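PDB 4HZD: CysE, serine acetyltransferase from Brucella abortus, which probably catalyses the transfer of an acetyl group from acetyl-coenzyme A to L-serine, a step in cysteine biosynthesis. Local coordinates for residues A70-Q75 against K136-Y141; F118-T123 against S144-I149. All blocks are in the same frame, centred on the assembly; numbering follows the deposited sequence.

Interaction 1: A70-Q75 against K136-Y141. With MG (magnesium ion), chain E.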
ATOM      1  N   ALA A  70      -2.561  10.731  -0.426  1.00 18.48           N
ATOM      2  CA  ALA A  70      -1.619  11.831  -0.382  1.00 19.10           C
ATOM      3  C   ALA A  70      -1.859  12.796  -1.506  1.00 18.99           C
ATOM      4  O   ALA A  70      -1.826  13.977  -1.267  1.00 20.62           O
ATOM      5  CB  ALA A  70      -0.181  11.323  -0.436  1.00 17.42           C
ATOM      6  N   ASP A  71      -2.130  12.316  -2.728  1.00 19.68           N
ATOM      7  CA  ASP A  71      -2.354  13.217  -3.856  1.00 20.16           C
ATOM      8  C   ASP A  71      -3.493  14.196  -3.681  1.00 20.41           C
ATOM      9  O   ASP A  71      -3.367  15.386  -4.008  1.00 20.29           O
ATOM     10  CB  ASP A  71      -2.589  12.395  -5.155  1.00 22.18           C
ATOM     11  CG  ASP A  71      -1.426  11.504  -5.441  1.00 22.88           C
ATOM     12  OD1 ASP A  71      -0.490  11.954  -6.165  1.00 27.03           O
ATOM     13  OD2 ASP A  71      -1.414  10.396  -4.861  1.00 22.41           O
ATOM     14  N   ILE A  72      -4.633  13.698  -3.232  1.00 19.81           N
ATOM     15  CA  ILE A  72      -5.776  14.553  -2.966  1.00 20.49           C
ATOM     16  C   ILE A  72      -5.426  15.575  -1.905  1.00 19.96           C
ATOM     17  O   ILE A  72      -5.742  16.778  -2.050  1.00 19.91           O
ATOM     18  CB  ILE A  72      -7.020  13.731  -2.534  1.00 22.29           C
ATOM     19  CG1 ILE A  72      -7.538  12.936  -3.768  1.00 27.65           C
ATOM     20  CG2 ILE A  72      -8.092  14.657  -1.954  1.00 21.47           C
ATOM     21  CD1 ILE A  72      -8.332  11.674  -3.418  1.00 26.61           C
ATOM     22  N   LEU A  73      -4.728  15.121  -0.866  1.00 20.33           N
ATOM     23  CA  LEU A  73      -4.279  16.052   0.195  1.00 20.76           C
ATOM     24  C   LEU A  73      -3.312  17.106  -0.368  1.00 19.88           C
ATOM     25  O   LEU A  73      -3.444  18.279  -0.060  1.00 20.06           O
ATOM     26  CB  LEU A  73      -3.653  15.304   1.374  1.00 19.47           C
ATOM     27  CG  LEU A  73      -4.522  14.268   2.084  1.00 20.51           C
ATOM     28  CD1 LEU A  73      -3.783  13.629   3.263  1.00 18.46           C
ATOM     29  CD2 LEU A  73      -5.752  15.000   2.577  1.00 19.96           C
ATOM     30  N   ARG A  74      -2.339  16.684  -1.173  1.00 22.24           N
ATOM     31  CA  ARG A  74      -1.363  17.617  -1.753  1.00 24.22           C
ATOM     32  C   ARG A  74      -2.006  18.646  -2.705  1.00 24.74           C
ATOM     33  O   ARG A  74      -1.641  19.837  -2.670  1.00 25.64           O
ATOM     34  CB  ARG A  74      -0.245  16.850  -2.452  1.00 26.85           C
ATOM     35  CG  ARG A  74       0.865  17.691  -3.073  1.00 28.74           C
ATOM     36  CD  ARG A  74       1.824  16.844  -3.928  1.00 27.47           C
ATOM     37  NE  ARG A  74       1.123  16.243  -5.068  1.00 31.57           N
ATOM     38  CZ  ARG A  74       0.774  14.959  -5.192  1.00 32.64           C
ATOM     39  NH1 ARG A  74       1.097  14.060  -4.260  1.00 29.90           N
ATOM     40  NH2 ARG A  74       0.116  14.566  -6.289  1.00 32.38           N
ATOM     41  N   GLN A  75      -2.934  18.188  -3.547  1.00 23.90           N
ATOM     42  CA  GLN A  75      -3.698  19.055  -4.443  1.00 23.39           C
ATOM     43  C   GLN A  75      -4.562  20.072  -3.666  1.00 24.85           C
ATOM     44  O   GLN A  75      -4.719  21.224  -4.098  1.00 21.49           O
ATOM     45  CB  GLN A  75      -4.595  18.219  -5.387  1.00 26.57           C
ATOM     46  CG  GLN A  75      -3.854  17.286  -6.356  1.00 25.09           C
ATOM     47  CD  GLN A  75      -4.773  16.250  -7.012  1.00 27.67           C
ATOM     48  OE1 GLN A  75      -5.931  16.069  -6.618  1.00 27.64           O
ATOM     49  NE2 GLN A  75      -4.262  15.583  -8.054  1.00 27.59           N
ATOM     50  N   LYS A 136     -16.442  21.224   5.565  1.00 26.90           N
ATOM     51  CA  LYS A 136     -16.313  20.800   6.951  1.00 27.20           C
ATOM     52  C   LYS A 136     -15.907  19.355   7.077  1.00 26.12           C
ATOM     53  O   LYS A 136     -15.150  19.006   7.982  1.00 22.27           O
ATOM     54  CB  LYS A 136     -17.607  21.107   7.745  1.00 32.03           C
ATOM     55  CG  LYS A 136     -17.736  22.614   7.938  1.00 35.71           C
ATOM     56  CD  LYS A 136     -18.936  23.064   8.749  1.00 40.98           C
ATOM     57  CE  LYS A 136     -18.839  24.576   8.900  1.00 41.36           C
ATOM     58  NZ  LYS A 136     -19.727  25.068   9.980  1.00 46.87           N
ATOM     59  N   ASP A 137     -16.370  18.511   6.156  1.00 25.46           N
ATOM     60  CA  ASP A 137     -15.906  17.138   6.162  1.00 25.60           C
ATOM     61  C   ASP A 137     -14.445  17.028   5.869  1.00 23.57           C
ATOM     62  O   ASP A 137     -13.754  16.329   6.592  1.00 24.32           O
ATOM     63  CB  ASP A 137     -16.744  16.220   5.293  1.00 27.07           C
ATOM     64  CG  ASP A 137     -17.990  15.869   5.980  1.00 27.89           C
ATOM     65  OD1 ASP A 137     -17.971  14.892   6.756  1.00 30.73           O
ATOM     66  OD2 ASP A 137     -18.965  16.629   5.860  1.00 29.93           O
ATOM     67  N   PHE A 138     -13.964  17.749   4.847  1.00 23.37           N
ATOM     68  CA  PHE A 138     -12.537  17.705   4.585  1.00 21.49           C
ATOM     69  C   PHE A 138     -11.798  18.146   5.857  1.00 20.73           C
ATOM     70  O   PHE A 138     -10.818  17.527   6.272  1.00 19.47           O
ATOM     71  CB  PHE A 138     -12.152  18.572   3.387  1.00 23.17           C
ATOM     72  CG  PHE A 138     -10.982  18.007   2.589  1.00 26.00           C
ATOM     73  CD1 PHE A 138      -9.802  17.590   3.232  1.00 23.59           C
ATOM     74  CD2 PHE A 138     -11.055  17.907   1.204  1.00 27.20           C
ATOM     75  CE1 PHE A 138      -8.738  17.070   2.515  1.00 24.89           C
ATOM     76  CE2 PHE A 138     -10.007  17.370   0.482  1.00 24.43           C
ATOM     77  CZ  PHE A 138      -8.831  16.977   1.133  1.00 25.98           C
ATOM     78  N   ALA A 139     -12.269  19.226   6.465  1.00 20.25           N
ATOM     79  CA  ALA A 139     -11.592  19.757   7.653  1.00 21.91           C
ATOM     80  C   ALA A 139     -11.569  18.727   8.804  1.00 20.43           C
ATOM     81  O   ALA A 139     -10.525  18.498   9.426  1.00 21.50           O
ATOM     82  CB  ALA A 139     -12.234  21.077   8.083  1.00 20.56           C
ATOM     83  N   TYR A 140     -12.699  18.070   9.062  1.00 20.66           N
ATOM     84  CA  TYR A 140     -12.761  17.091  10.152  1.00 21.60           C
ATOM     85  C   TYR A 140     -11.892  15.884   9.823  1.00 21.09           C
ATOM     86  O   TYR A 140     -11.263  15.281  10.713  1.00 21.44           O
ATOM     87  CB  TYR A 140     -14.194  16.613  10.424  1.00 23.99           C
ATOM     88  CG  TYR A 140     -15.155  17.645  10.988  1.00 26.61           C
ATOM     89  CD1 TYR A 140     -14.729  18.653  11.879  1.00 26.79           C
ATOM     90  CD2 TYR A 140     -16.512  17.598  10.644  1.00 26.87           C
ATOM     91  CE1 TYR A 140     -15.648  19.590  12.379  1.00 29.07           C
ATOM     92  CE2 TYR A 140     -17.416  18.517  11.143  1.00 26.01           C
ATOM     93  CZ  TYR A 140     -16.993  19.507  12.004  1.00 28.14           C
ATOM     94  OH  TYR A 140     -17.944  20.401  12.471  1.00 26.60           O
ATOM     95  N   TYR A 141     -11.844  15.529   8.539  1.00 19.19           N
ATOM     96  CA  TYR A 141     -11.002  14.435   8.120  1.00 19.76           C
ATOM     97  C   TYR A 141      -9.537  14.735   8.434  1.00 18.86           C
ATOM     98  O   TYR A 141      -8.800  13.869   8.906  1.00 19.78           O
ATOM     99  CB  TYR A 141     -11.195  14.060   6.616  1.00 19.43           C
ATOM    100  CG  TYR A 141     -10.318  12.911   6.265  1.00 21.20           C
ATOM    101  CD1 TYR A 141     -10.705  11.602   6.564  1.00 19.81           C
ATOM    102  CD2 TYR A 141      -9.038  13.114   5.729  1.00 21.26           C
ATOM    103  CE1 TYR A 141      -9.876  10.533   6.288  1.00 22.51           C
ATOM    104  CE2 TYR A 141      -8.198  12.034   5.452  1.00 21.98           C
ATOM    105  CZ  TYR A 141      -8.621  10.754   5.747  1.00 22.69           C
ATOM    106  OH  TYR A 141      -7.830   9.665   5.492  1.00 25.61           O
TER
HETATM  107 MG    MG E 303       0.436   9.031  -4.242  1.00 48.76          MG
HETATM  108  O   HOH W   1       1.609  11.201  -3.428  1.00 27.55           O
HETATM  109  O   HOH W   2       2.338   8.194  -4.423  1.00 20.52           O

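Interaction 2: F118-T123 against S144-I149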
ATOM      1  N   PHE A 118       5.516  20.597  13.807  1.00 21.95           N
ATOM      2  CA  PHE A 118       5.505  21.487  12.647  1.00 19.94           C
ATOM      3  C   PHE A 118       4.509  20.959  11.578  1.00 20.25           C
ATOM      4  O   PHE A 118       3.736  21.731  11.007  1.00 18.98           O
ATOM      5  CB  PHE A 118       6.924  21.624  12.052  1.00 19.63           C
ATOM      6  CG  PHE A 118       6.952  22.358  10.753  1.00 20.84           C
ATOM      7  CD1 PHE A 118       6.916  23.746  10.734  1.00 21.22           C
ATOM      8  CD2 PHE A 118       7.034  21.662   9.529  1.00 21.43           C
ATOM      9  CE1 PHE A 118       6.942  24.439   9.531  1.00 21.54           C
ATOM     10  CE2 PHE A 118       7.063  22.347   8.322  1.00 22.81           C
ATOM     11  CZ  PHE A 118       7.001  23.742   8.315  1.00 21.12           C
ATOM     12  N   HIS A 119       4.498  19.645  11.333  1.00 19.48           N
ATOM     13  CA  HIS A 119       3.555  19.067  10.368  1.00 19.44           C
ATOM     14  C   HIS A 119       2.124  19.285  10.836  1.00 20.09           C
ATOM     15  O   HIS A 119       1.240  19.638  10.033  1.00 21.31           O
ATOM     16  CB  HIS A 119       3.803  17.570  10.168  1.00 19.30           C
ATOM     17  CG  HIS A 119       5.195  17.246   9.681  1.00 19.75           C
ATOM     18  ND1 HIS A 119       5.863  16.166  10.087  1.00 20.60           N
ATOM     19  CD2 HIS A 119       6.052  17.955   8.858  1.00 18.88           C
ATOM     20  CE1 HIS A 119       7.086  16.156   9.515  1.00 19.99           C
ATOM     21  NE2 HIS A 119       7.188  17.253   8.759  1.00 19.94           N
ATOM     22  N   ALA A 120       1.871  19.119  12.140  1.00 21.12           N
ATOM     23  CA  ALA A 120       0.514  19.391  12.649  1.00 19.18           C
ATOM     24  C   ALA A 120       0.081  20.836  12.468  1.00 20.20           C
ATOM     25  O   ALA A 120      -1.090  21.114  12.240  1.00 22.03           O
ATOM     26  CB  ALA A 120       0.372  18.989  14.096  1.00 20.04           C
ATOM     27  N   ILE A 121       0.987  21.774  12.667  1.00 21.23           N
ATOM     28  CA  ILE A 121       0.572  23.170  12.593  1.00 21.77           C
ATOM     29  C   ILE A 121       0.031  23.499  11.197  1.00 20.83           C
ATOM     30  O   ILE A 121      -1.046  24.116  11.052  1.00 20.75           O
ATOM     31  CB  ILE A 121       1.720  24.127  12.946  1.00 22.41           C
ATOM     32  CG1 ILE A 121       1.993  24.126  14.449  1.00 24.67           C
ATOM     33  CG2 ILE A 121       1.373  25.562  12.573  1.00 21.10           C
ATOM     34  CD1 ILE A 121       3.394  24.649  14.746  1.00 22.40           C
ATOM     35  N   GLN A 122       0.778  23.094  10.177  1.00 22.47           N
ATOM     36  CA  GLN A 122       0.383  23.386   8.785  1.00 20.79           C
ATOM     37  C   GLN A 122      -0.857  22.590   8.390  1.00 19.69           C
ATOM     38  O   GLN A 122      -1.720  23.078   7.647  1.00 20.09           O
ATOM     39  CB  GLN A 122       1.548  23.160   7.809  1.00 21.25           C
ATOM     40  CG  GLN A 122       2.901  23.652   8.299  1.00 21.76           C
ATOM     41  CD  GLN A 122       2.860  25.079   8.878  1.00 22.17           C
ATOM     42  OE1 GLN A 122       2.022  25.912   8.484  1.00 22.73           O
ATOM     43  NE2 GLN A 122       3.776  25.370   9.781  1.00 18.22           N
ATOM     44  N   THR A 123      -0.984  21.384   8.928  1.00 18.25           N
ATOM     45  CA  THR A 123      -2.197  20.586   8.710  1.00 19.06           C
ATOM     46  C   THR A 123      -3.385  21.322   9.293  1.00 19.39           C
ATOM     47  O   THR A 123      -4.397  21.452   8.620  1.00 20.55           O
ATOM     48  CB  THR A 123      -2.117  19.148   9.297  1.00 18.53           C
ATOM     49  OG1 THR A 123      -1.012  18.465   8.731  1.00 21.39           O
ATOM     50  CG2 THR A 123      -3.388  18.370   8.955  1.00 17.66           C
ATOM     51  N   SER A 144      -8.956  14.595  12.152  1.00 20.53           N
ATOM     52  CA  SER A 144      -8.984  13.186  12.548  1.00 21.01           C
ATOM     53  C   SER A 144      -7.693  12.505  12.214  1.00 21.29           C
ATOM     54  O   SER A 144      -7.110  11.765  13.053  1.00 22.03           O
ATOM     55  CB  SER A 144     -10.159  12.451  11.855  1.00 20.61           C
ATOM     56  OG  SER A 144     -10.102  11.067  12.157  1.00 20.04           O
ATOM     57  N   ARG A 145      -7.215  12.733  10.993  1.00 23.13           N
ATOM     58  CA  ARG A 145      -5.959  12.129  10.590  1.00 23.92           C
ATOM     59  C   ARG A 145      -4.761  12.706  11.377  1.00 23.42           C
ATOM     60  O   ARG A 145      -3.843  11.976  11.785  1.00 19.26           O
ATOM     61  CB  ARG A 145      -5.781  12.282   9.072  1.00 28.29           C
ATOM     62  CG  ARG A 145      -4.651  11.446   8.553  1.00 32.62           C
ATOM     63  CD  ARG A 145      -5.049   9.988   8.293  1.00 33.44           C
ATOM     64  NE  ARG A 145      -3.858   9.415   7.708  1.00 31.57           N
ATOM     65  CZ  ARG A 145      -3.247   8.312   8.098  1.00 34.20           C
ATOM     66  NH1 ARG A 145      -3.731   7.547   9.067  1.00 34.07           N
ATOM     67  NH2 ARG A 145      -2.152   7.964   7.468  1.00 36.67           N
ATOM     68  N   SER A 146      -4.790  14.014  11.643  1.00 21.59           N
ATOM     69  CA  SER A 146      -3.721  14.634  12.447  1.00 20.22           C
ATOM     70  C   SER A 146      -3.749  14.098  13.872  1.00 20.42           C
ATOM     71  O   SER A 146      -2.688  13.746  14.430  1.00 18.22           O
ATOM     72  CB  SER A 146      -3.782  16.173  12.413  1.00 19.60           C
ATOM     73  OG  SER A 146      -2.843  16.749  13.317  1.00 20.18           O
ATOM     74  N   SER A 147      -4.951  13.959  14.446  1.00 19.31           N
ATOM     75  CA  SER A 147      -5.031  13.379  15.794  1.00 19.38           C
ATOM     76  C   SER A 147      -4.380  11.999  15.827  1.00 19.09           C
ATOM     77  O   SER A 147      -3.676  11.657  16.782  1.00 17.26           O
ATOM     78  CB  SER A 147      -6.483  13.280  16.286  1.00 18.98           C
ATOM     79  OG  SER A 147      -6.476  12.925  17.655  1.00 20.48           O
ATOM     80  N   SER A 148      -4.604  11.198  14.778  1.00 19.26           N
ATOM     81  CA  SER A 148      -4.140   9.789  14.781  1.00 21.25           C
ATOM     82  C   SER A 148      -2.654   9.652  14.467  1.00 20.13           C
ATOM     83  O   SER A 148      -1.967   8.807  15.050  1.00 23.58           O
ATOM     84  CB  SER A 148      -4.984   8.921  13.824  1.00 19.14           C
ATOM     85  OG  SER A 148      -4.296   7.718  13.540  1.00 21.26           O
ATOM     86  N   ILE A 149      -2.141  10.485  13.562  1.00 20.78           N
ATOM     87  CA  ILE A 149      -0.757  10.318  13.090  1.00 21.16           C
ATOM     88  C   ILE A 149       0.222  11.256  13.773  1.00 21.23           C
ATOM     89  O   ILE A 149       1.375  10.860  14.009  1.00 19.97           O
ATOM     90  CB  ILE A 149      -0.647  10.485  11.545  1.00 24.14           C
ATOM     91  CG1 ILE A 149      -1.521   9.458  10.829  1.00 27.75           C
ATOM     92  CG2 ILE A 149       0.801  10.356  11.054  1.00 26.18           C
ATOM     93  CD1 ILE A 149      -1.412   8.026  11.367  1.00 32.17           C
TER
HETATM   94  O   HOH W   3      -3.128  19.355  13.079  1.00 21.92           O

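Interaction 1: A70-Q75 against K136-Y141
D71 OD1, on the residue just before I72 and L73, which pack against F138, receives two N-H groups of R74. The stronger bond comes from R74 NH2 at 2.7 Å, nearly straight (165°) and part of a salt bridge; the one from R74 NH1 is weak. The oxygen lies in the guanidinium plane, but the donor meets it on the anti side and 28° out of the carboxylate plane. This leaves the other oxygen to the metal: D71 OD2 stands 2.4 Å from the magnesium ion, which also binds water 2 and, at 2.6 Å, water 1. R74 NH1 makes a further weak bond to water 1, so arginine, water, metal and carboxylate form a ring, though its water side is loosely held.

Between 70-75 and 136-141 the contact is purely apolar, without a hydrogen bond. L73 and F138 are nearest in backbone register, yet their CA atoms are 9.5 Å apart, and the phenyl ring spans the gap. L73 CD2 comes to the ring edge near its plane, 3.6 Å from F138 CE1. I72 approaches obliquely with its CG2 methyl, 3.9 Å from F138 CZ. With chi1 of I72 at -70°, CG1 lies beside the backbone N and carries CD1 away from the ring, while CG2 is the branch that touches.

All three touching residues are buried. D34 of the second subunit packs on F138, and V36 of the same subunit on I72. On the magnesium side, D71 and R74 face R74 and D71 of the third subunit in long, weak ion pairs, a reciprocal pattern consistent with a twofold relation. Helix-on-helix packing that merges into subunit interfaces fits the N-terminal helical domain of serine acetyltransferases, through which trimers pair into a hexamer.

Interaction 2: F118-T123 against S144-I149
S146 is the residue of 144-149 that meets both A120 and T123, where two successive helices of the helical domain pack as a hairpin, running in roughly opposite directions. The small side chains permit a close approach: the CA atoms of A120 and S146 are 6.4 Å apart.

At the start of the segment, S144 hydrogen-bonds through OG to the backbone O of Y114 of the second subunit. R145 turns its guanidinium group away from 118-123 and bonds through NE to L63 O.

S146 then carries the contact. Its CB lies 4.1 Å from T123 CG2, while OG, anti to the backbone N (chi1 173°), reaches 4.0 Å from A120 CB. No direct hydrogen bond joins the two segments; instead water 3 links S146 OG, at 2.6 Å, with A120 O, to which it donates. S146 OG is also bonded to T152 OG1, at the first strand of the left-handed beta-helix. T123 keeps its hydroxyl within its own helix: OG1 donates to H119 O from above the carbonyl plane, 40° out of it, and that oxygen also takes the T123 N-H. Its methyl is thereby the branch that meets S146.

S147 and S148 bond through their OG atoms to K116 and I149 of the second subunit. I149 closes the segment with CG1 over the centre of the R145 guanidinium face, 3.3 Å above its plane.

Both interactions use helix 136-149: residues 136-141, near its start, serve interaction 1, and residues 144-149, at its end, serve interaction 2. Their centres are about 12 Å apart. The segments alternate along the chain (70-75, 118-123, 136-141, 144-149), so helix 136-149 packs against the earlier helix 70-83 with one part and against its predecessor, helix 116-132, with the other. Interaction 1 lies farther from the chain centre, about 17 Å against about 8 Å, and interaction 2 adjoins the beginning of the beta-helix. Each also borders the second subunit, so this one helix joins the helical domain internally, to the beta-helix and to the oligomer.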